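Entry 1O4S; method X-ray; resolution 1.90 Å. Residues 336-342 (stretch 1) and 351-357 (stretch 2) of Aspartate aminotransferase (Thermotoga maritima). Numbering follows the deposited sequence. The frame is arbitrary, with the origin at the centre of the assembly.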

# COMPACT_ATOMS: atom_id res chain seq x y z
N ASP B 336 -10.43 -31.47 -17.07
CA ASP B 336 -10.56 -30.26 -16.28
C ASP B 336 -9.35 -30.13 -15.32
O ASP B 336 -8.98 -31.09 -14.64
N ASP B 337 -8.74 -28.94 -15.30
CA ASP B 337 -7.50 -28.70 -14.53
C ASP B 337 -7.80 -28.49 -13.06
O ASP B 337 -7.02 -28.90 -12.20
N VAL B 338 -8.91 -27.81 -12.76
CA VAL B 338 -9.36 -27.68 -11.38
C VAL B 338 -9.56 -29.04 -10.74
O VAL B 338 -9.10 -29.27 -9.63
N LYS B 339 -10.26 -29.93 -11.43
CA LYS B 339 -10.46 -31.28 -10.91
C LYS B 339 -9.15 -32.05 -10.84
O LYS B 339 -8.92 -32.80 -9.90
N PHE B 340 -8.29 -31.88 -11.84
CA PHE B 340 -6.95 -32.49 -11.81
C PHE B 340 -6.24 -32.16 -10.48
O PHE B 340 -5.66 -33.04 -9.85
N CYS B 341 -6.30 -30.90 -10.08
CA CYS B 341 -5.57 -30.43 -8.90
C CYS B 341 -6.25 -30.85 -7.60
O CYS B 341 -5.55 -31.09 -6.61
N GLU B 342 -7.58 -30.93 -7.62
CA GLU B 342 -8.36 -31.35 -6.45
C GLU B 342 -8.04 -32.81 -6.12
O GLU B 342 -7.84 -33.15 -4.96
N ALA B 351 0.12 -30.42 -4.11
CA ALA B 351 -0.60 -29.20 -4.46
C ALA B 351 -0.01 -28.46 -5.68
O ALA B 351 1.13 -28.00 -5.67
N LEU B 352 -0.84 -28.35 -6.73
CA LEU B 352 -0.57 -27.53 -7.90
C LEU B 352 -1.68 -26.48 -8.09
O LEU B 352 -2.72 -26.51 -7.44
N VAL B 353 -1.43 -25.53 -8.98
CA VAL B 353 -2.37 -24.46 -9.23
C VAL B 353 -3.06 -24.70 -10.58
O VAL B 353 -2.40 -24.83 -11.59
N PRO B 354 -4.39 -24.75 -10.61
CA PRO B 354 -5.12 -24.89 -11.88
C PRO B 354 -4.77 -23.77 -12.87
O PRO B 354 -4.80 -22.60 -12.50
N GLY B 355 -4.44 -24.13 -14.12
CA GLY B 355 -4.23 -23.18 -15.20
C GLY B 355 -5.39 -22.21 -15.45
O GLY B 355 -5.18 -21.08 -15.92
N SER B 356 -6.61 -22.66 -15.13
CA SER B 356 -7.81 -21.80 -15.08
C SER B 356 -7.60 -20.49 -14.33
O SER B 356 -8.15 -19.45 -14.69
N ALA B 357 -6.83 -20.54 -13.25
CA ALA B 357 -6.54 -19.33 -12.49
C ALA B 357 -5.82 -18.26 -13.35
O ALA B 357 -5.92 -17.06 -13.09

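The contact joins the first turns of a helix, Asp337 to Glu342, to a strand that runs through Val353 and Pro354 into a 3-10 turn. Its polar centre is Asp337, whose CA-to-CB bond points toward the second stretch and whose chi1 is p. One carboxylate oxygen serves two donors from the same residue: Ser356 N gives a hydrogen bond to Asp337 OD2 at 3.0 Å, with an angle of 159° at the hydrogen, and Ser356 OG donates to Asp337 OD2 at 2.7 Å. Aspartate suits this place because its short side chain brings an acceptor to the start of the 3-10 turn, where an amide lacks an earlier backbone partner within the turn. Gly355 N also lies near, 3.4 Å from Asp337 OD2, but the angle is too poor for a hydrogen bond. The other oxygen, Asp337 OD1, is satisfied elsewhere in the structure, so this buried carboxylate leaves neither oxygen without a partner. Ser356, in rotamer m, points toward the helix.

The helix has a cap of its own. Asp336, with chi1 t, occupies the N-cap position, and its OD2 accepts from Val338 N at 2.8 Å in a weak bond, providing an acceptor for an amide that has no preceding helical turn to supply one. Phe340 N, Cys341 N and Glu342 N donate to Asp336 O, Asp337 O and Val338 O respectively, each at 3.0 Å. In the second stretch, Ala357 N donates to Pro354 O, also at 3.0 Å.

Beside the carboxylate, the packing is apolar. Pro354 has no amide hydrogen to satisfy, and its ring offers a compact surface: Val338 CG2, on a side chain with chi1 t, lies 4.0 Å from Pro354 CB, while Cys341 SG lies 3.8 Å from Pro354 CG. Cys341, in rotamer m, points toward the strand; its short side chain lets the large, polarizable sulfur lie close to the backbone, with SG 3.6 Å from Pro354 N, and also reaches Leu352 CB at 4.1 Å. Leu352, rotamer m,t, points back toward the helix and places CD1 4.3 Å from Phe340 CE2, at the edge of the ring. Phe340 has chi1 t; its CA-to-CB bond points sideways, yet the ring comes nearer. Lys339 and Glu342 point away, leaving this face to smaller or apolar groups.

One water joins the backbones, donating to Cys341 O at 2.7 Å and accepting from Leu352 N at 3.0 Å, so both groups are satisfied without bonding to each other.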

# COMPACT_ATOMS: atom_id res chain seq x y z
CB ASP B 336 -11.89 -30.27 -15.51
CG ASP B 336 -12.12 -29.00 -14.66
OD1 ASP B 336 -13.26 -28.74 -14.23
OD2 ASP B 336 -11.22 -28.21 -14.34
CB ASP B 337 -6.71 -27.50 -15.09
CG ASP B 337 -7.54 -26.25 -15.20
OD1 ASP B 337 -8.20 -26.06 -16.23
OD2 ASP B 337 -7.62 -25.41 -14.31
CB VAL B 338 -10.68 -26.90 -11.25
CG1 VAL B 338 -11.13 -26.85 -9.79
CG2 VAL B 338 -10.55 -25.50 -11.82
CB LYS B 339 -11.48 -32.06 -11.76
CG LYS B 339 -12.89 -31.42 -11.82
CD LYS B 339 -13.89 -32.36 -12.58
CE LYS B 339 -15.25 -31.71 -12.95
NZ LYS B 339 -16.20 -32.71 -13.59
CB PHE B 340 -6.10 -32.02 -12.99
CG PHE B 340 -4.74 -32.71 -13.09
CD1 PHE B 340 -4.55 -33.75 -13.99
CD2 PHE B 340 -3.67 -32.31 -12.28
CE1 PHE B 340 -3.31 -34.40 -14.09
CE2 PHE B 340 -2.43 -32.96 -12.37
CZ PHE B 340 -2.24 -33.99 -13.28
CB CYS B 341 -5.44 -28.92 -8.93
SG CYS B 341 -4.34 -28.36 -10.23
CB GLU B 342 -9.88 -31.20 -6.71
CG GLU B 342 -10.39 -29.76 -6.55
CD GLU B 342 -11.89 -29.59 -6.86
OE1 GLU B 342 -12.56 -30.56 -7.31
OE2 GLU B 342 -12.42 -28.46 -6.65
CB ALA B 351 -0.67 -28.29 -3.26
CB LEU B 352 -0.43 -28.39 -9.15
CG LEU B 352 0.53 -29.59 -9.09
CD1 LEU B 352 0.37 -30.53 -10.27
CD2 LEU B 352 1.95 -29.13 -9.02
CB VAL B 353 -1.66 -23.11 -9.28
CG1 VAL B 353 -2.68 -22.00 -9.41
CG2 VAL B 353 -0.78 -22.91 -8.02
CB PRO B 354 -6.58 -24.80 -11.45
CG PRO B 354 -6.55 -25.23 -10.02
CD PRO B 354 -5.30 -24.68 -9.44
CB SER B 356 -8.95 -22.52 -14.35
OG SER B 356 -9.43 -23.59 -15.08
CB ALA B 357 -5.73 -19.70 -11.29
O HOH W 1 -2.95 -30.45 -6.66